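Local coordinates for protein LIN-41 (PDB 4UMG) that controls the onset of developmental plasticity in Caenorhabditis elegans as a TRIM-NHL protein, the part described here being its filamin domain, at residues 20-25 with 104-109; 74-79 with 110-115. All blocks are in the same frame, centred on the assembly; numbering follows the deposited sequence.

Overall arrangement
Both interactions use strand 107-115 of one filamin-type beta sandwich, and they illustrate how the chemistry of a contact follows its place in the fold. Interaction 2 (74-79 with 110-115) is an antiparallel strand pair whose centre lies about 6 Å from that of the chain, partly buried, held by backbone hydrogen bonds and apolar side chains. Interaction 1 (20-25 with 104-109) lies at the surface, where a turn after strand 19-21 meets the loop leading into strand 107-115 through charged side chains. Their centres are about 15 Å apart, yet they touch: the Y109 ring packs on V77 and S79, its CD2 being 3.7 Å from V77 CG1. The segments alternate along the chain.

Interaction 1 (20-25 with 104-109); sequences AIRERQ and SIEGSY
R22 reaches across to the loop ahead of strand 107-115 and pairs with E106, a surface salt bridge built on the type II beta turn from I21 to R24. From CB, the chain runs with CG anti to the backbone N (chi1 -170°), which sets R22 CG 3.4 Å from the carbonyl O of S104. R22 CD comes next, 3.4 Å from E106 OE1, where the aliphatic part of the arginine lies beside the acidic side chain. A bend at chi3 follows. R22 NE has E23 OE2 at 3.4 Å, well out of the guanidinium plane, an attraction of charge alone. At the tip, R22 NH1 donates to E106 OE1 at 2.9 Å; the oxygen sits in the guanidinium plane, whereas NH1 meets it from above the carboxylate plane. The two planes stand 75° apart. An alanine in place of R22 would probably leave E23 and E106 without the positive charge they share and take away most of the aliphatic chain lying against the S104 carbonyl. Around this network, R22 and A20 make backbone hydrogen bonds with strand 118-130, E23 bonds likewise to P103, and G107 joins I129, so strand 118-130 lies between strands 19-21 and 107-115, whose adjoining turn and loop make the contact.

Interaction 2 (74-79 with 110-115); sequences QAFVIS and TLNILV
F76 and N112 face each other as a hydrogen-bonded pair in the antiparallel ladder between strands 73-78 and 107-115, part of the beta sandwich of a filamin repeat. Their backbones exchange two bonds, F76 N to N112 O and N112 N to F76 O, each 3.0 Å long. Q74 with L114 and I78 with T110 repeat the pattern, giving six bonds in all, while A75-I113 and V77-L111 are the non-hydrogen-bonded pairs between them. There CA-H groups complete the ladder: V77 CA, for example, approaches T110 O at 3.2 Å.

The two faces differ. On one, F76 CG stands between the backbone N and the carbonyl carbon (chi1 59°), and the ring lies alongside N112, whose CB rests over a ring face, 3.4 Å from F76 CZ. The amide plane of N112 is turned 73° from the ring. On the other face, V77 CG2 meets L111 CD1 at 3.7 Å and A75 CB approaches I113 CG1.

Farther out, strand 96-101 backs this apolar side, with L99 against A75 and I113 and Y101 against V77; V85 and V87 of strand 84-91 also touch V77, and F17 touches L111. N112 leans on P119, C123 and P124 of strand 118-130. Backbone bonds from V77 to V85 and from L111 to T125 continue the sheet beyond both strands. At the Q74 end, a water accepts from Q74 NE2 at 2.9 Å and donates a weak bond to L114 O.

Interaction 1 (20-25 with 104-109)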
loop_
_atom_site.group_PDB
_atom_site.type_symbol
_atom_site.label_atom_id
_atom_site.label_comp_id
_atom_site.label_asym_id
_atom_site.label_seq_id
_atom_site.Cartn_x
_atom_site.Cartn_y
_atom_site.Cartn_z
ATOM N N ALA A 20 -11.017 2.998 -6.400
ATOM C CA ALA A 20 -10.531 4.361 -6.478
ATOM C C ALA A 20 -10.969 5.076 -7.751
ATOM O O ALA A 20 -11.568 4.481 -8.656
ATOM C CB ALA A 20 -9.014 4.406 -6.291
ATOM N N ILE A 21 -10.797 6.386 -7.750
ATOM C CA ILE A 21 -11.238 7.220 -8.858
ATOM C C ILE A 21 -10.061 7.713 -9.673
ATOM O O ILE A 21 -9.066 8.207 -9.123
ATOM C CB ILE A 21 -12.160 8.367 -8.348
ATOM C CG1 ILE A 21 -13.396 7.790 -7.591
ATOM C CG2 ILE A 21 -12.588 9.303 -9.488
ATOM C CD1 ILE A 21 -14.254 8.824 -6.798
ATOM N N ARG A 22 -10.199 7.610 -10.994
ATOM C CA ARG A 22 -9.205 8.063 -11.952
ATOM C C ARG A 22 -8.894 9.535 -11.740
ATOM O O ARG A 22 -9.796 10.348 -11.440
ATOM C CB ARG A 22 -9.719 7.838 -13.385
ATOM C CG ARG A 22 -8.689 8.044 -14.490
ATOM C CD ARG A 22 -9.317 7.881 -15.872
ATOM N NE ARG A 22 -10.355 8.877 -16.145
ATOM C CZ ARG A 22 -11.037 8.953 -17.285
ATOM N NH1 ARG A 22 -10.798 8.095 -18.269
ATOM N NH2 ARG A 22 -11.961 9.890 -17.451
ATOM N N GLU A 23 -7.606 9.877 -11.897
ATOM C CA GLU A 23 -7.096 11.254 -11.853
ATOM C C GLU A 23 -7.365 11.980 -10.528
ATOM O O GLU A 23 -7.568 13.202 -10.494
ATOM C CB GLU A 23 -7.635 12.070 -13.067
ATOM C CG GLU A 23 -7.151 11.531 -14.400
ATOM C CD GLU A 23 -7.709 12.233 -15.622
ATOM O OE1 GLU A 23 -7.505 13.461 -15.751
ATOM O OE2 GLU A 23 -8.311 11.543 -16.474
ATOM N N ARG A 24 -7.372 11.219 -9.427
ATOM C CA ARG A 24 -7.538 11.802 -8.101
ATOM C C ARG A 24 -6.394 11.207 -7.295
ATOM O O ARG A 24 -6.147 10.013 -7.418
ATOM C CB ARG A 24 -8.882 11.385 -7.466
ATOM C CG ARG A 24 -10.119 11.804 -8.266
ATOM C CD ARG A 24 -10.818 13.014 -7.705
ATOM N NE ARG A 24 -12.072 13.259 -8.417
ATOM C CZ ARG A 24 -13.275 12.918 -7.964
ATOM N NH1 ARG A 24 -13.406 12.337 -6.779
ATOM N NH2 ARG A 24 -14.358 13.171 -8.686
ATOM N N GLN A 25 -5.650 12.035 -6.543
ATOM C CA GLN A 25 -4.574 11.541 -5.675
ATOM C C GLN A 25 -5.253 10.643 -4.632
ATOM O O GLN A 25 -6.232 11.059 -4.003
ATOM C CB GLN A 25 -3.855 12.729 -5.003
ATOM C CG GLN A 25 -2.776 13.319 -5.911
ATOM C CD GLN A 25 -1.891 14.317 -5.206
ATOM O OE1 GLN A 25 -2.345 15.150 -4.409
ATOM N NE2 GLN A 25 -0.600 14.277 -5.514
ATOM N N SER A 104 -3.741 7.551 -13.402
ATOM C CA SER A 104 -4.097 8.395 -14.564
ATOM C C SER A 104 -5.129 7.761 -15.491
ATOM O O SER A 104 -5.813 8.464 -16.236
ATOM C CB SER A 104 -2.842 8.778 -15.344
ATOM O OG SER A 104 -2.362 7.705 -16.140
ATOM N N ILE A 105 -5.210 6.429 -15.487
ATOM C CA ILE A 105 -6.092 5.686 -16.371
ATOM C C ILE A 105 -7.022 4.752 -15.581
ATOM O O ILE A 105 -6.697 4.324 -14.464
ATOM C CB ILE A 105 -5.298 4.960 -17.491
ATOM C CG1 ILE A 105 -4.332 3.884 -16.941
ATOM C CG2 ILE A 105 -4.577 5.957 -18.400
ATOM C CD1 ILE A 105 -3.788 2.909 -18.013
ATOM N N GLU A 106 -8.175 4.435 -16.176
ATOM C CA GLU A 106 -9.152 3.539 -15.556
ATOM C C GLU A 106 -8.666 2.114 -15.674
ATOM O O GLU A 106 -7.901 1.817 -16.595
ATOM C CB GLU A 106 -10.521 3.669 -16.272
ATOM C CG GLU A 106 -10.453 3.601 -17.794
ATOM C CD GLU A 106 -10.335 4.936 -18.516
ATOM O OE1 GLU A 106 -9.261 5.585 -18.439
ATOM O OE2 GLU A 106 -11.319 5.324 -19.185
ATOM N N GLY A 107 -9.177 1.238 -14.805
ATOM C CA GLY A 107 -8.874 -0.186 -14.899
ATOM C C GLY A 107 -8.277 -0.854 -13.689
ATOM O O GLY A 107 -8.296 -0.339 -12.573
ATOM N N SER A 108 -7.740 -2.044 -13.926
ATOM C CA SER A 108 -7.248 -2.931 -12.893
ATOM C C SER A 108 -5.784 -2.712 -12.524
ATOM O O SER A 108 -4.905 -3.113 -13.266
ATOM C CB SER A 108 -7.482 -4.380 -13.313
ATOM O OG SER A 108 -7.316 -5.245 -12.206
ATOM N N TYR A 109 -5.540 -2.024 -11.410
ATOM C CA TYR A 109 -4.186 -1.769 -10.900
ATOM C C TYR A 109 -3.717 -2.903 -10.000
ATOM O O TYR A 109 -4.534 -3.631 -9.431
ATOM C CB TYR A 109 -4.175 -0.441 -10.097
ATOM C CG TYR A 109 -4.208 0.795 -10.973
ATOM C CD1 TYR A 109 -5.307 1.076 -11.777
ATOM C CD2 TYR A 109 -3.151 1.703 -10.975
ATOM C CE1 TYR A 109 -5.354 2.223 -12.568
ATOM C CE2 TYR A 109 -3.174 2.837 -11.793
ATOM C CZ TYR A 109 -4.278 3.088 -12.583
ATOM O OH TYR A 109 -4.319 4.222 -13.329
#

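Interaction 2 (74-79 with 110-115)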
loop_
_atom_site.group_PDB
_atom_site.type_symbol
_atom_site.label_atom_id
_atom_site.label_comp_id
_atom_site.label_asym_id
_atom_site.label_seq_id
_atom_site.Cartn_x
_atom_site.Cartn_y
_atom_site.Cartn_z
ATOM N N GLN A 74 8.710 -1.408 1.191
ATOM C CA GLN A 74 8.681 -1.090 -0.235
ATOM C C GLN A 74 7.226 -1.203 -0.670
ATOM O O GLN A 74 6.506 -2.087 -0.209
ATOM C CB GLN A 74 9.531 -2.101 -1.017
ATOM C CG GLN A 74 11.006 -2.090 -0.633
ATOM C CD GLN A 74 11.800 -3.021 -1.504
ATOM O OE1 GLN A 74 12.383 -2.611 -2.505
ATOM N NE2 GLN A 74 11.827 -4.298 -1.153
ATOM N N ALA A 75 6.771 -0.298 -1.523
ATOM C CA ALA A 75 5.403 -0.387 -2.023
ATOM C C ALA A 75 5.418 -0.032 -3.500
ATOM O O ALA A 75 6.077 0.938 -3.892
ATOM C CB ALA A 75 4.496 0.568 -1.264
ATOM N N PHE A 76 4.764 -0.844 -4.323
ATOM C CA PHE A 76 4.648 -0.468 -5.717
ATOM C C PHE A 76 3.237 -0.649 -6.223
ATOM O O PHE A 76 2.479 -1.470 -5.716
ATOM C CB PHE A 76 5.661 -1.105 -6.642
ATOM C CG PHE A 76 5.588 -2.581 -6.610
ATOM C CD1 PHE A 76 4.676 -3.264 -7.413
ATOM C CD2 PHE A 76 6.500 -3.314 -5.865
ATOM C CE1 PHE A 76 4.631 -4.653 -7.401
ATOM C CE2 PHE A 76 6.494 -4.698 -5.902
ATOM C CZ PHE A 76 5.555 -5.357 -6.658
ATOM N N VAL A 77 2.905 0.113 -7.253
ATOM C CA VAL A 77 1.615 0.115 -7.899
ATOM C C VAL A 77 1.897 0.053 -9.383
ATOM O O VAL A 77 2.791 0.767 -9.873
ATOM C CB VAL A 77 0.786 1.358 -7.538
ATOM C CG1 VAL A 77 -0.437 1.521 -8.450
ATOM C CG2 VAL A 77 0.359 1.324 -6.074
ATOM N N ILE A 78 1.236 -0.894 -10.055
ATOM C CA ILE A 78 1.353 -1.096 -11.498
ATOM C C ILE A 78 0.023 -0.766 -12.093
ATOM O O ILE A 78 -1.009 -1.249 -11.615
ATOM C CB ILE A 78 1.737 -2.540 -11.843
ATOM C CG1 ILE A 78 2.905 -3.007 -10.956
ATOM C CG2 ILE A 78 2.049 -2.653 -13.325
ATOM C CD1 ILE A 78 4.233 -1.995 -10.970
ATOM N N SER A 79 0.028 0.025 -13.178
ATOM C CA SER A 79 -1.206 0.408 -13.806
ATOM C C SER A 79 -1.712 -0.746 -14.720
ATOM O O SER A 79 -0.988 -1.739 -14.886
ATOM C CB SER A 79 -0.982 1.721 -14.573
ATOM O OG SER A 79 -0.310 1.416 -15.778
ATOM N N THR A 110 -2.404 -3.038 -9.849
ATOM C CA THR A 110 -1.816 -4.053 -8.995
ATOM C C THR A 110 -1.089 -3.344 -7.889
ATOM O O THR A 110 -0.331 -2.423 -8.169
ATOM C CB THR A 110 -0.833 -4.919 -9.757
ATOM O OG1 THR A 110 -1.471 -5.409 -10.932
ATOM C CG2 THR A 110 -0.358 -6.101 -8.924
ATOM N N LEU A 111 -1.275 -3.807 -6.645
ATOM C CA LEU A 111 -0.587 -3.231 -5.502
ATOM C C LEU A 111 0.184 -4.317 -4.812
ATOM O O LEU A 111 -0.354 -5.413 -4.599
ATOM C CB LEU A 111 -1.631 -2.698 -4.508
ATOM C CG LEU A 111 -1.126 -2.239 -3.126
ATOM C CD1 LEU A 111 -0.204 -1.007 -3.223
ATOM C CD2 LEU A 111 -2.284 -1.971 -2.187
ATOM N N ASN A 112 1.421 -4.025 -4.450
ATOM C CA ASN A 112 2.194 -4.952 -3.602
ATOM C C ASN A 112 2.959 -4.140 -2.557
ATOM O O ASN A 112 3.497 -3.096 -2.885
ATOM C CB ASN A 112 3.109 -5.915 -4.406
ATOM C CG ASN A 112 3.432 -7.202 -3.642
ATOM O OD1 ASN A 112 3.050 -7.349 -2.489
ATOM N ND2 ASN A 112 4.115 -8.184 -4.266
ATOM N N ILE A 113 2.965 -4.587 -1.279
ATOM C CA ILE A 113 3.701 -3.888 -0.230
ATOM C C ILE A 113 4.541 -4.960 0.449
ATOM O O ILE A 113 4.000 -5.986 0.849
ATOM C CB ILE A 113 2.760 -3.193 0.772
ATOM C CG1 ILE A 113 1.763 -2.246 0.050
ATOM C CG2 ILE A 113 3.574 -2.437 1.854
ATOM C CD1 ILE A 113 0.405 -2.090 0.839
ATOM N N LEU A 114 5.873 -4.748 0.480
ATOM C CA LEU A 114 6.858 -5.677 0.999
ATOM C C LEU A 114 7.515 -5.133 2.237
ATOM O O LEU A 114 7.982 -3.997 2.244
ATOM C CB LEU A 114 7.965 -5.954 -0.038
ATOM C CG LEU A 114 7.609 -6.302 -1.488
ATOM C CD1 LEU A 114 8.883 -6.642 -2.260
ATOM C CD2 LEU A 114 6.670 -7.466 -1.594
ATOM N N VAL A 115 7.552 -5.948 3.291
ATOM C CA VAL A 115 8.231 -5.579 4.524
ATOM C C VAL A 115 9.398 -6.558 4.614
ATOM O O VAL A 115 9.178 -7.775 4.598
ATOM C CB VAL A 115 7.295 -5.641 5.775
ATOM C CG1 VAL A 115 8.098 -5.790 7.060
ATOM C CG2 VAL A 115 6.417 -4.397 5.842
HETATM O O HOH W 1 10.718 -4.669 1.537
HETATM O O HOH W 2 -2.248 -3.889 -13.072
#